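PDB 3AII: glutamate--tRNA ligase from Methanothermobacter thermautotrophicus, which attaches glutamate to tRNA(Glu), probably by first activating it with ATP as glutamyl-adenylate, and as a non-discriminating synthetase is expected to charge tRNA(Gln) too. Local coordinates for residues D137-P140 against R141-D144; V160-D163 against E164-I167; Y175-Y178 against T179-I183; K238-L241 against N242-N245. One frame throughout, in Å; residues are numbered along the deposited sequence.

Contact 1 of 4, residues D137-P140 against R141-D144; sequences DTDP and RRVD
Asp139 and Arg142 close a tight hydrogen-bonded turn in the loop that leads from strand 130-135 to helix 147-158 of the class I catalytic domain. Arg142 N donates to Asp139 O at 3.0 Å, closing the turn. The same aspartate adds a weak Asx-turn bond, its OD2 accepting from Arg141 N at 3.3 Å, because chi1 of -178° swings the carboxylate beside its own carbonyl carbon and over the following residues. Packing is close on the inner side: Val143 turns CG2 against Asp139 O and, more distantly, Asp137 CB, while Pro140 rests on Tyr271 of strand 270-272. The outer side is looser and charged. Arg141 extends away to a salt bridge with Glu230, and Arg142, bent at chi2, sets one face of its guanidinium near Asp139 OD1, the two planes 59° apart; this pairing is one of charge alone, and the placing of OD1 is doubtful. Replacing Asp139 by an alanine is likely to leave Arg141 N without its weak side-chain acceptor and to take away the negative charge beside Arg142. A single water bridges the turn, donating both to Pro140 O, at 2.6 Å, and to Val143 O, at 3.0 Å.

Contact 2 of 4, residues V160-D163 against E164-I167; sequences VEWD and ETVI
Between Trp162 and Thr165 the backbone runs largely extended, with one bend at Asp163, whose psi of -21° interrupts the run before strand 164-167. With that bend, the indole of Trp162 and the hydroxyl of Thr165, three residues on, come to lie on one side of the chain. Trp162 holds CG between its backbone N and carbonyl carbon (chi1 64°), which lays the pyrrole edge of the ring along the start of the strand. There NE1 donates to Thr165 OG1 at 2.9 Å along a nearly straight N-H, and the oxygen lies practically in the ring plane, so the bond helps to fix the rotation of the indole. Beside it, CD1 comes within 3.2 Å of Glu164 O, a close C-H to oxygen approach; the N-H and the neighbouring C-H of the pyrrole edge thus each face an oxygen. Glu164 turns the other way, its CG 3.2 Å from Asp163 O. The Asp163 carboxylate looks past this pair, OD2 accepting from Leu131 N. Trp162 itself packs on Leu131 and Leu133 of strand 130-135 and on Pro152 and Leu155 of helix 147-158, at the point where a beta-alpha-beta crossover of the Rossmann-type fold returns from that helix into strand 164-167, an outermost strand of the parallel sheet.

Contact 3 of 4, residues Y175-Y178 against T179-I183; sequences YYEY and TEKLI
Lys181 runs alongside two side chains at once on helix 172-184, Glu177 one turn back and Tyr178 three residues back, all three pointing the same way. The lysine is fully extended beyond CG, and Glu177 sets its own CG anti to the backbone N (chi1 179°), which leans the carboxylate along the helix towards the ammonium group. The two ends meet in an i to i+4 salt bridge, NZ donating to Glu177 OE2 at 2.9 Å; the nitrogen comes to the anti side of that oxygen and lies close to the carboxylate plane. On the other neighbour the contact is mainly carbon against carbon: Lys181 CD lies obliquely to the Tyr178 ring, 3.7 Å from CE1, and NZ passes 3.5 Å from the phenol OH. A different arrangement is found at Thr179. Its hydroxyl folds back beside its own backbone N, and OG1 donates to Tyr175 O at 2.8 Å while Thr179 N donates to the same oxygen at 2.9 Å, the two donors arriving from opposite faces of the carbonyl plane. Glu180 N to Tyr176 O, Lys181 N to Glu177 O and Leu182 N to Tyr178 O continue the regular alpha-helical pattern. The phenols of Tyr175 and Tyr176 find partners in Asp281 and Val270 O, and Leu182 packs on Leu306 and Leu310 of helix 299-310. The chemistry is therefore two-sided: a threonine hydroxyl in the buried part is satisfied by the helix's own carbonyl, whereas the lysine, on the exposed side, has its charge probably balanced by Glu177 while its methylenes shield part of a tyrosine ring.

Contact 4 of 4, residues K238-L241 against N242-N245; sequences KTDL and NHPN
With chi1 at 166° and chi2 at 15°, Asp240 carries its carboxylate forward beside its own carbonyl carbon, where OD1 faces the backbone N of Asn242 two residues on. The bond from Asn242 N to Asp240 OD1 is short, 2.6 Å, and the donor approaches from well above the carboxylate plane instead of lying in it. Asp240 OD2 turns towards His243, 3.2 Å from its backbone N, but the angle there is too poor for a bond; that N-H goes instead to Asp240 O at 3.1 Å. The result is a type I beta turn from Asp240 to His243 with an Asx turn nested in it, the first residue gripping the chain through both its backbone and its side chain. It lies in the loop joining strands 234-237 and 252-256 of an antiparallel sheet, and Leu241, at the second position, buries its side chain against Ala207 and Asp250, the Leu241 side chain lying about 10 Å from the bound zinc ion. Were Asp240 an alanine, Asn242 N would probably lose its side-chain acceptor, and the water that donates to OD1 and, weakly, to Asn242 OD1 would be set loose. At the end of the turn, His243 reaches ahead past Pro244: its ND1 accepts from Asn245 N at 2.9 Å, with the donor in the ring plane, which is consistent with a neutral ring protonated on NE2. Outside the two segments, Tyr305 of helix 299-310 touches both Asp240 and His243, and Arg249 NE donates to His243 O.

In the fold
The four contacts follow one another along the catalytic domain, and all are local. Contacts 1 and 2 belong to the Rossmann-type fold: contact 1 is in the loop from strand 130-135 to helix 147-158, contact 2 on the way from that helix into strand 164-167, and they touch where Ile167 CG2 packs on Asp137. Contact 2 lies at the surface and is built on one neutral bond; contacts 1, 3 and 4 are partly buried. Contacts 3 and 4 lie farther from the chain's centre, about 21 Å apart between their own centres, and both lean on helix 299-310. Contact 3 has a buried hydroxyl and an exposed ion pair on a regular helix, while contacts 1 and 4 each use an aspartate to hold a turn.

Contact 1 of 4, residues D137-P140 against R141-D144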
ATOM      1  N   ASP A 137       5.682   7.544  15.981  1.00 16.85           N
ATOM      2  CA  ASP A 137       5.380   8.942  15.685  1.00 13.38           C
ATOM      3  C   ASP A 137       6.249   9.918  16.488  1.00 17.06           C
ATOM      4  O   ASP A 137       5.741  10.889  17.042  1.00 19.78           O
ATOM      5  CB  ASP A 137       3.901   9.224  15.944  1.00 14.53           C
ATOM      6  CG  ASP A 137       3.517   9.066  17.402  1.00 16.46           C
ATOM      7  OD1 ASP A 137       4.208   8.343  18.146  1.00 15.74           O
ATOM      8  OD2 ASP A 137       2.520   9.685  17.814  1.00 19.36           O
ATOM      9  N   THR A 138       7.554   9.656  16.536  1.00 17.18           N
ATOM     10  CA  THR A 138       8.487  10.509  17.290  1.00 18.44           C
ATOM     11  C   THR A 138       9.184  11.602  16.468  1.00 25.35           C
ATOM     12  O   THR A 138      10.174  12.190  16.929  1.00 27.39           O
ATOM     13  CB  THR A 138       9.598   9.671  17.939  1.00 19.64           C
ATOM     14  OG1 THR A 138      10.237   8.896  16.921  1.00 29.27           O
ATOM     15  CG2 THR A 138       9.008   8.736  18.983  1.00 27.05           C
ATOM     16  N   ASP A 139       8.692  11.870  15.265  1.00 22.51           N
ATOM     17  CA  ASP A 139       9.192  13.003  14.482  1.00 22.50           C
ATOM     18  C   ASP A 139       8.021  13.939  14.281  1.00 22.77           C
ATOM     19  O   ASP A 139       7.162  13.688  13.426  1.00 23.50           O
ATOM     20  CB  ASP A 139       9.748  12.555  13.132  1.00 21.74           C
ATOM     21  CG  ASP A 139      10.314  13.712  12.311  1.00 42.00           C
ATOM     22  OD1 ASP A 139      10.929  13.432  11.264  1.00 49.02           O
ATOM     23  OD2 ASP A 139      10.153  14.893  12.707  1.00 38.27           O
ATOM     24  N   PRO A 140       7.964  15.003  15.090  1.00 18.65           N
ATOM     25  CA  PRO A 140       6.742  15.814  15.142  1.00 19.45           C
ATOM     26  C   PRO A 140       6.401  16.466  13.807  1.00 22.03           C
ATOM     27  O   PRO A 140       5.225  16.714  13.555  1.00 24.54           O
ATOM     28  CB  PRO A 140       7.061  16.878  16.197  1.00 21.25           C
ATOM     29  CG  PRO A 140       8.558  16.904  16.294  1.00 20.41           C
ATOM     30  CD  PRO A 140       9.027  15.524  15.974  1.00 18.93           C
ATOM     31  N   ARG A 141       7.398  16.728  12.967  1.00 16.89           N
ATOM     32  CA  ARG A 141       7.137  17.406  11.695  1.00 19.41           C
ATOM     33  C   ARG A 141       6.670  16.482  10.581  1.00 25.15           C
ATOM     34  O   ARG A 141       6.285  16.955   9.508  1.00 25.51           O
ATOM     35  CB  ARG A 141       8.374  18.177  11.230  1.00 20.36           C
ATOM     36  CG  ARG A 141       8.746  19.337  12.143  1.00 23.69           C
ATOM     37  CD  ARG A 141       9.760  20.274  11.503  1.00 31.40           C
ATOM     38  NE  ARG A 141      10.071  21.400  12.383  1.00 27.90           N
ATOM     39  CZ  ARG A 141      11.154  21.478  13.149  1.00 20.80           C
ATOM     40  NH1 ARG A 141      12.063  20.509  13.127  1.00 20.90           N
ATOM     41  NH2 ARG A 141      11.342  22.542  13.913  1.00 22.29           N
ATOM     42  N   ARG A 142       6.705  15.175  10.825  1.00 22.53           N
ATOM     43  CA  ARG A 142       6.361  14.195   9.798  1.00 25.10           C
ATOM     44  C   ARG A 142       5.107  13.402  10.139  1.00 34.51           C
ATOM     45  O   ARG A 142       4.874  12.329   9.584  1.00 32.20           O
ATOM     46  CB  ARG A 142       7.519  13.226   9.561  1.00 27.35           C
ATOM     47  CG  ARG A 142       8.859  13.909   9.330  1.00 54.37           C
ATOM     48  CD  ARG A 142       8.936  14.579   7.965  1.00 66.83           C
ATOM     49  NE  ARG A 142       9.982  15.599   7.915  1.00 61.96           N
ATOM     50  CZ  ARG A 142      11.286  15.341   7.929  1.00 81.87           C
ATOM     51  NH1 ARG A 142      11.721  14.089   7.999  1.00 79.18           N
ATOM     52  NH2 ARG A 142      12.159  16.337   7.879  1.00 88.78           N
ATOM     53  N   VAL A 143       4.306  13.920  11.058  1.00 22.41           N
ATOM     54  CA  VAL A 143       3.079  13.233  11.435  1.00 25.12           C
ATOM     55  C   VAL A 143       1.866  13.747  10.670  1.00 33.06           C
ATOM     56  O   VAL A 143       1.592  14.949  10.642  1.00 26.91           O
ATOM     57  CB  VAL A 143       2.799  13.379  12.927  1.00 23.21           C
ATOM     58  CG1 VAL A 143       1.430  12.799  13.258  1.00 21.00           C
ATOM     59  CG2 VAL A 143       3.910  12.710  13.746  1.00 22.39           C
ATOM     60  N   ASP A 144       1.139  12.823  10.056  1.00 23.33           N
ATOM     61  CA  ASP A 144      -0.151  13.133   9.461  1.00 23.33           C
ATOM     62  C   ASP A 144      -1.233  12.686  10.434  1.00 26.85           C
ATOM     63  O   ASP A 144      -1.409  11.494  10.678  1.00 23.33           O
ATOM     64  CB  ASP A 144      -0.299  12.420   8.118  1.00 24.49           C
ATOM     65  CG  ASP A 144      -1.588  12.770   7.416  1.00 35.87           C
ATOM     66  OD1 ASP A 144      -1.806  12.264   6.299  1.00 32.29           O
ATOM     67  OD2 ASP A 144      -2.382  13.546   7.980  1.00 34.76           O
TER
HETATM   68  O   HOH W   1       3.488  17.069  11.616  1.00 35.02           O

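Contact 2 of 4, residues V160-D163 against E164-I167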
ATOM      1  N   VAL A 160      -5.278  -8.454   8.783  1.00 16.21           N
ATOM      2  CA  VAL A 160      -4.292  -8.609   9.837  1.00 16.42           C
ATOM      3  C   VAL A 160      -4.986  -8.426  11.187  1.00 16.17           C
ATOM      4  O   VAL A 160      -5.748  -7.482  11.373  1.00 19.57           O
ATOM      5  CB  VAL A 160      -3.151  -7.583   9.661  1.00 18.67           C
ATOM      6  CG1 VAL A 160      -2.285  -7.481  10.917  1.00 17.19           C
ATOM      7  CG2 VAL A 160      -2.293  -7.949   8.438  1.00 17.53           C
ATOM      8  N   GLU A 161      -4.743  -9.362  12.093  1.00 14.38           N
ATOM      9  CA  GLU A 161      -5.192  -9.256  13.479  1.00 15.51           C
ATOM     10  C   GLU A 161      -3.986  -8.985  14.361  1.00 19.94           C
ATOM     11  O   GLU A 161      -2.886  -9.468  14.087  1.00 16.17           O
ATOM     12  CB  GLU A 161      -5.843 -10.556  13.937  1.00 18.75           C
ATOM     13  CG  GLU A 161      -7.132 -10.909  13.219  1.00 20.52           C
ATOM     14  CD  GLU A 161      -7.823 -12.126  13.832  1.00 28.88           C
ATOM     15  OE1 GLU A 161      -7.131 -12.987  14.419  1.00 32.12           O
ATOM     16  OE2 GLU A 161      -9.060 -12.222  13.723  1.00 45.00           O
ATOM     17  N   TRP A 162      -4.178  -8.225  15.434  1.00 15.71           N
ATOM     18  CA  TRP A 162      -3.068  -7.996  16.346  1.00 14.17           C
ATOM     19  C   TRP A 162      -3.553  -7.924  17.791  1.00 17.01           C
ATOM     20  O   TRP A 162      -4.765  -8.017  18.031  1.00 17.71           O
ATOM     21  CB  TRP A 162      -2.257  -6.769  15.931  1.00 15.91           C
ATOM     22  CG  TRP A 162      -2.953  -5.429  15.972  1.00 14.79           C
ATOM     23  CD1 TRP A 162      -2.773  -4.449  16.909  1.00 14.94           C
ATOM     24  CD2 TRP A 162      -3.857  -4.888  14.997  1.00 16.79           C
ATOM     25  NE1 TRP A 162      -3.538  -3.349  16.600  1.00 13.17           N
ATOM     26  CE2 TRP A 162      -4.212  -3.592  15.427  1.00 14.51           C
ATOM     27  CE3 TRP A 162      -4.435  -5.387  13.818  1.00 13.39           C
ATOM     28  CZ2 TRP A 162      -5.092  -2.775  14.717  1.00 15.12           C
ATOM     29  CZ3 TRP A 162      -5.314  -4.569  13.096  1.00 14.37           C
ATOM     30  CH2 TRP A 162      -5.643  -3.277  13.561  1.00 15.22           C
ATOM     31  N   ASP A 163      -2.624  -7.789  18.735  1.00 14.18           N
ATOM     32  CA  ASP A 163      -2.924  -8.020  20.150  1.00 12.82           C
ATOM     33  C   ASP A 163      -2.761  -6.804  21.059  1.00 16.40           C
ATOM     34  O   ASP A 163      -3.306  -6.778  22.161  1.00 15.38           O
ATOM     35  CB  ASP A 163      -2.069  -9.168  20.699  1.00 17.95           C
ATOM     36  CG  ASP A 163      -2.307 -10.456  19.961  1.00 21.62           C
ATOM     37  OD1 ASP A 163      -3.283 -11.170  20.300  1.00 20.30           O
ATOM     38  OD2 ASP A 163      -1.555 -10.733  19.013  1.00 19.04           O
ATOM     39  N   GLU A 164      -1.989  -5.823  20.608  1.00 14.43           N
ATOM     40  CA  GLU A 164      -1.729  -4.623  21.404  1.00 13.20           C
ATOM     41  C   GLU A 164      -1.439  -3.498  20.452  1.00 14.81           C
ATOM     42  O   GLU A 164      -0.841  -3.718  19.389  1.00 15.07           O
ATOM     43  CB  GLU A 164      -0.492  -4.798  22.282  1.00 18.46           C
ATOM     44  CG  GLU A 164      -0.720  -5.581  23.526  1.00 30.73           C
ATOM     45  CD  GLU A 164       0.385  -5.427  24.577  1.00 19.29           C
ATOM     46  OE1 GLU A 164       1.310  -4.572  24.462  1.00 21.87           O
ATOM     47  OE2 GLU A 164       0.293  -6.170  25.550  1.00 24.32           O
ATOM     48  N   THR A 165      -1.865  -2.295  20.829  1.00 13.90           N
ATOM     49  CA  THR A 165      -1.542  -1.098  20.057  1.00 14.91           C
ATOM     50  C   THR A 165      -0.812  -0.137  20.990  1.00 14.58           C
ATOM     51  O   THR A 165      -1.294   0.161  22.092  1.00 14.30           O
ATOM     52  CB  THR A 165      -2.791  -0.383  19.505  1.00 15.77           C
ATOM     53  OG1 THR A 165      -3.449  -1.207  18.538  1.00 18.14           O
ATOM     54  CG2 THR A 165      -2.394   0.906  18.804  1.00 16.22           C
ATOM     55  N   VAL A 166       0.352   0.333  20.547  1.00 12.90           N
ATOM     56  CA  VAL A 166       1.200   1.192  21.359  1.00 13.07           C
ATOM     57  C   VAL A 166       1.540   2.400  20.500  1.00 15.94           C
ATOM     58  O   VAL A 166       1.796   2.252  19.308  1.00 15.62           O
ATOM     59  CB  VAL A 166       2.490   0.453  21.757  1.00 16.96           C
ATOM     60  CG1 VAL A 166       3.481   1.397  22.435  1.00 21.78           C
ATOM     61  CG2 VAL A 166       2.172  -0.720  22.676  1.00 19.65           C
ATOM     62  N   ILE A 167       1.494   3.597  21.080  1.00 14.34           N
ATOM     63  CA  ILE A 167       1.836   4.800  20.312  1.00 14.41           C
ATOM     64  C   ILE A 167       3.060   5.460  20.954  1.00 14.04           C
ATOM     65  O   ILE A 167       3.070   5.748  22.146  1.00 15.07           O
ATOM     66  CB  ILE A 167       0.656   5.784  20.248  1.00 13.28           C
ATOM     67  CG1 ILE A 167      -0.548   5.144  19.541  1.00 17.92           C
ATOM     68  CG2 ILE A 167       1.042   7.059  19.480  1.00 15.05           C
ATOM     69  CD1 ILE A 167      -1.820   5.977  19.670  1.00 26.89           C
TER

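Contact 3 of 4, residues Y175-Y178 against T179-I183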
ATOM      1  N   TYR A 175      11.166   6.920  27.363  1.00 14.06           N
ATOM      2  CA  TYR A 175      12.445   7.152  26.692  1.00 11.98           C
ATOM      3  C   TYR A 175      13.370   7.994  27.560  1.00 16.70           C
ATOM      4  O   TYR A 175      14.577   7.803  27.532  1.00 14.82           O
ATOM      5  CB  TYR A 175      12.250   7.797  25.316  1.00 12.77           C
ATOM      6  CG  TYR A 175      11.262   7.049  24.461  1.00 11.60           C
ATOM      7  CD1 TYR A 175      11.416   5.680  24.228  1.00 13.98           C
ATOM      8  CD2 TYR A 175      10.202   7.703  23.864  1.00 11.80           C
ATOM      9  CE1 TYR A 175      10.510   4.991  23.450  1.00 13.82           C
ATOM     10  CE2 TYR A 175       9.293   7.027  23.086  1.00 14.02           C
ATOM     11  CZ  TYR A 175       9.452   5.673  22.889  1.00 13.10           C
ATOM     12  OH  TYR A 175       8.536   5.000  22.122  1.00 13.73           O
ATOM     13  N   TYR A 176      12.809   8.946  28.301  1.00 13.34           N
ATOM     14  CA  TYR A 176      13.637   9.777  29.190  1.00 13.30           C
ATOM     15  C   TYR A 176      14.196   8.945  30.342  1.00 17.21           C
ATOM     16  O   TYR A 176      15.366   9.068  30.694  1.00 17.26           O
ATOM     17  CB  TYR A 176      12.817  10.953  29.735  1.00 15.29           C
ATOM     18  CG  TYR A 176      12.283  11.914  28.688  1.00 14.64           C
ATOM     19  CD1 TYR A 176      12.851  12.003  27.418  1.00 12.98           C
ATOM     20  CD2 TYR A 176      11.212  12.747  28.983  1.00 14.56           C
ATOM     21  CE1 TYR A 176      12.344  12.876  26.472  1.00 16.03           C
ATOM     22  CE2 TYR A 176      10.693  13.621  28.047  1.00 15.78           C
ATOM     23  CZ  TYR A 176      11.270  13.694  26.794  1.00 16.78           C
ATOM     24  OH  TYR A 176      10.752  14.592  25.888  1.00 17.43           O
ATOM     25  N   GLU A 177      13.350   8.097  30.919  1.00 15.57           N
ATOM     26  CA  GLU A 177      13.750   7.189  31.995  1.00 14.75           C
ATOM     27  C   GLU A 177      14.921   6.323  31.557  1.00 14.38           C
ATOM     28  O   GLU A 177      15.932   6.178  32.281  1.00 18.25           O
ATOM     29  CB  GLU A 177      12.571   6.289  32.390  1.00 17.54           C
ATOM     30  CG  GLU A 177      12.893   5.293  33.500  1.00 22.86           C
ATOM     31  CD  GLU A 177      11.794   4.255  33.684  1.00 42.07           C
ATOM     32  OE1 GLU A 177      10.660   4.498  33.214  1.00 34.73           O
ATOM     33  OE2 GLU A 177      12.064   3.194  34.291  1.00 38.36           O
ATOM     34  N   TYR A 178      14.802   5.741  30.370  1.00 17.25           N
ATOM     35  CA  TYR A 178      15.856   4.858  29.896  1.00 17.30           C
ATOM     36  C   TYR A 178      17.079   5.599  29.375  1.00 14.86           C
ATOM     37  O   TYR A 178      18.150   5.031  29.331  1.00 17.05           O
ATOM     38  CB  TYR A 178      15.321   3.776  28.938  1.00 17.37           C
ATOM     39  CG  TYR A 178      14.605   2.734  29.754  1.00 14.33           C
ATOM     40  CD1 TYR A 178      15.313   1.710  30.362  1.00 21.15           C
ATOM     41  CD2 TYR A 178      13.245   2.837  30.008  1.00 16.77           C
ATOM     42  CE1 TYR A 178      14.678   0.782  31.164  1.00 18.10           C
ATOM     43  CE2 TYR A 178      12.601   1.909  30.829  1.00 22.19           C
ATOM     44  CZ  TYR A 178      13.337   0.886  31.394  1.00 21.60           C
ATOM     45  OH  TYR A 178      12.717  -0.044  32.198  1.00 22.62           O
ATOM     46  N   THR A 179      16.915   6.865  28.998  1.00 14.19           N
ATOM     47  CA  THR A 179      18.087   7.706  28.723  1.00 12.59           C
ATOM     48  C   THR A 179      18.905   7.907  30.002  1.00 13.66           C
ATOM     49  O   THR A 179      20.134   7.790  29.984  1.00 16.03           O
ATOM     50  CB  THR A 179      17.679   9.070  28.147  1.00 16.12           C
ATOM     51  OG1 THR A 179      17.102   8.862  26.851  1.00 15.26           O
ATOM     52  CG2 THR A 179      18.894   9.986  28.004  1.00 17.32           C
ATOM     53  N   GLU A 180      18.225   8.246  31.094  1.00 14.13           N
ATOM     54  CA  GLU A 180      18.888   8.424  32.398  1.00 13.35           C
ATOM     55  C   GLU A 180      19.562   7.126  32.853  1.00 17.90           C
ATOM     56  O   GLU A 180      20.683   7.140  33.353  1.00 20.31           O
ATOM     57  CB  GLU A 180      17.901   8.935  33.455  1.00 16.63           C
ATOM     58  CG  GLU A 180      17.354  10.331  33.149  1.00 21.81           C
ATOM     59  CD  GLU A 180      17.000  11.136  34.393  1.00 39.33           C
ATOM     60  OE1 GLU A 180      16.852  10.537  35.484  1.00 37.53           O
ATOM     61  OE2 GLU A 180      16.873  12.375  34.275  1.00 45.73           O
ATOM     62  N   LYS A 181      18.891   5.996  32.648  1.00 15.70           N
ATOM     63  CA  LYS A 181      19.476   4.715  33.039  1.00 17.76           C
ATOM     64  C   LYS A 181      20.703   4.391  32.198  1.00 20.24           C
ATOM     65  O   LYS A 181      21.708   3.887  32.718  1.00 19.63           O
ATOM     66  CB  LYS A 181      18.442   3.584  32.934  1.00 17.63           C
ATOM     67  CG  LYS A 181      17.442   3.585  34.096  1.00 26.36           C
ATOM     68  CD  LYS A 181      16.415   2.468  33.961  1.00 31.04           C
ATOM     69  CE  LYS A 181      15.389   2.530  35.093  1.00 37.23           C
ATOM     70  NZ  LYS A 181      14.340   1.486  34.945  1.00 45.78           N
ATOM     71  N   LEU A 182      20.629   4.688  30.905  1.00 17.41           N
ATOM     72  CA  LEU A 182      21.732   4.412  30.005  1.00 14.02           C
ATOM     73  C   LEU A 182      22.949   5.255  30.392  1.00 18.52           C
ATOM     74  O   LEU A 182      24.077   4.780  30.372  1.00 19.25           O
ATOM     75  CB  LEU A 182      21.323   4.703  28.558  1.00 16.76           C
ATOM     76  CG  LEU A 182      22.351   4.468  27.450  1.00 18.27           C
ATOM     77  CD1 LEU A 182      22.799   3.016  27.421  1.00 22.45           C
ATOM     78  CD2 LEU A 182      21.785   4.895  26.088  1.00 16.27           C
ATOM     79  N   ILE A 183      22.708   6.524  30.702  1.00 15.89           N
ATOM     80  CA  ILE A 183      23.754   7.409  31.211  1.00 15.72           C
ATOM     81  C   ILE A 183      24.349   6.914  32.538  1.00 18.65           C
ATOM     82  O   ILE A 183      25.569   6.943  32.723  1.00 20.72           O
ATOM     83  CB  ILE A 183      23.214   8.851  31.363  1.00 17.80           C
ATOM     84  CG1 ILE A 183      22.913   9.459  29.989  1.00 21.13           C
ATOM     85  CG2 ILE A 183      24.206   9.731  32.121  1.00 23.63           C
ATOM     86  CD1 ILE A 183      22.231  10.837  30.079  1.00 19.40           C
TER

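Contact 4 of 4, residues K238-L241 against N242-N245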
ATOM      1  N   LYS A 238      27.406   5.531  23.567  1.00 18.89           N
ATOM      2  CA  LYS A 238      28.813   5.175  23.445  1.00 20.87           C
ATOM      3  C   LYS A 238      28.915   3.841  22.724  1.00 24.05           C
ATOM      4  O   LYS A 238      28.388   2.839  23.199  1.00 26.64           O
ATOM      5  CB  LYS A 238      29.479   5.095  24.823  1.00 24.84           C
ATOM      6  CG  LYS A 238      29.525   6.427  25.566  1.00 22.17           C
ATOM      7  CD  LYS A 238      30.307   6.334  26.882  1.00 26.66           C
ATOM      8  CE  LYS A 238      30.272   7.673  27.610  1.00 27.32           C
ATOM      9  NZ  LYS A 238      31.129   7.717  28.850  1.00 30.85           N
ATOM     10  N   THR A 239      29.569   3.832  21.565  1.00 23.74           N
ATOM     11  CA  THR A 239      29.806   2.586  20.849  1.00 21.19           C
ATOM     12  C   THR A 239      31.306   2.365  20.713  1.00 24.45           C
ATOM     13  O   THR A 239      31.995   2.229  21.714  1.00 30.11           O
ATOM     14  CB  THR A 239      29.094   2.553  19.490  1.00 27.50           C
ATOM     15  OG1 THR A 239      29.644   3.553  18.624  1.00 23.65           O
ATOM     16  CG2 THR A 239      27.600   2.826  19.691  1.00 20.34           C
ATOM     17  N   ASP A 240      31.797   2.328  19.483  1.00 25.85           N
ATOM     18  CA  ASP A 240      33.218   2.148  19.211  1.00 29.36           C
ATOM     19  C   ASP A 240      33.636   3.271  18.281  1.00 30.87           C
ATOM     20  O   ASP A 240      33.162   3.343  17.152  1.00 29.78           O
ATOM     21  CB  ASP A 240      33.447   0.790  18.542  1.00 32.60           C
ATOM     22  CG  ASP A 240      34.835   0.657  17.928  1.00 40.79           C
ATOM     23  OD1 ASP A 240      35.720   1.476  18.244  1.00 42.02           O
ATOM     24  OD2 ASP A 240      35.040  -0.278  17.124  1.00 53.57           O
ATOM     25  N   LEU A 241      34.505   4.163  18.754  1.00 27.95           N
ATOM     26  CA  LEU A 241      34.923   5.289  17.921  1.00 35.05           C
ATOM     27  C   LEU A 241      35.793   4.840  16.750  1.00 38.18           C
ATOM     28  O   LEU A 241      36.049   5.610  15.827  1.00 30.93           O
ATOM     29  CB  LEU A 241      35.643   6.361  18.735  1.00 33.85           C
ATOM     30  CG  LEU A 241      34.803   7.219  19.681  1.00 27.00           C
ATOM     31  CD1 LEU A 241      35.676   8.276  20.327  1.00 32.06           C
ATOM     32  CD2 LEU A 241      33.636   7.863  18.949  1.00 40.64           C
ATOM     33  N   ASN A 242      36.240   3.591  16.786  1.00 36.85           N
ATOM     34  CA  ASN A 242      37.031   3.051  15.690  1.00 40.11           C
ATOM     35  C   ASN A 242      36.270   2.053  14.825  1.00 47.21           C
ATOM     36  O   ASN A 242      36.875   1.277  14.088  1.00 37.67           O
ATOM     37  CB  ASN A 242      38.318   2.422  16.223  1.00 36.66           C
ATOM     38  CG  ASN A 242      39.290   3.459  16.726  1.00 45.21           C
ATOM     39  OD1 ASN A 242      39.468   3.632  17.931  1.00 48.52           O
ATOM     40  ND2 ASN A 242      39.911   4.174  15.801  1.00 31.98           N
ATOM     41  N   HIS A 243      34.944   2.079  14.915  1.00 35.61           N
ATOM     42  CA  HIS A 243      34.117   1.161  14.145  1.00 30.01           C
ATOM     43  C   HIS A 243      34.364   1.333  12.647  1.00 29.44           C
ATOM     44  O   HIS A 243      34.414   2.457  12.148  1.00 36.05           O
ATOM     45  CB  HIS A 243      32.632   1.380  14.447  1.00 31.17           C
ATOM     46  CG  HIS A 243      31.769   0.207  14.103  1.00 30.05           C
ATOM     47  ND1 HIS A 243      31.488  -0.154  12.802  1.00 31.52           N
ATOM     48  CD2 HIS A 243      31.126  -0.688  14.890  1.00 30.79           C
ATOM     49  CE1 HIS A 243      30.711  -1.224  12.804  1.00 35.90           C
ATOM     50  NE2 HIS A 243      30.476  -1.568  14.058  1.00 35.82           N
ATOM     51  N   PRO A 244      34.510   0.212  11.926  1.00 42.94           N
ATOM     52  CA  PRO A 244      34.670   0.220  10.469  1.00 46.34           C
ATOM     53  C   PRO A 244      33.611   1.075   9.769  1.00 48.50           C
ATOM     54  O   PRO A 244      33.903   1.707   8.755  1.00 45.92           O
ATOM     55  CB  PRO A 244      34.493  -1.253  10.094  1.00 45.72           C
ATOM     56  CG  PRO A 244      34.953  -1.998  11.293  1.00 47.19           C
ATOM     57  CD  PRO A 244      34.578  -1.152  12.484  1.00 45.41           C
ATOM     58  N   ASN A 245      32.394   1.090  10.303  1.00 34.54           N
ATOM     59  CA  ASN A 245      31.321   1.914   9.753  1.00 33.99           C
ATOM     60  C   ASN A 245      31.132   3.201  10.560  1.00 39.62           C
ATOM     61  O   ASN A 245      30.597   3.178  11.669  1.00 36.55           O
ATOM     62  CB  ASN A 245      30.017   1.114   9.699  1.00 30.80           C
ATOM     63  CG  ASN A 245      28.868   1.895   9.075  1.00 35.32           C
ATOM     64  OD1 ASN A 245      28.994   3.079   8.771  1.00 42.82           O
ATOM     65  ND2 ASN A 245      27.734   1.229   8.897  1.00 40.53           N
TER
HETATM   66  O   HOH W   2      37.585   1.688  19.821  1.00 38.84           O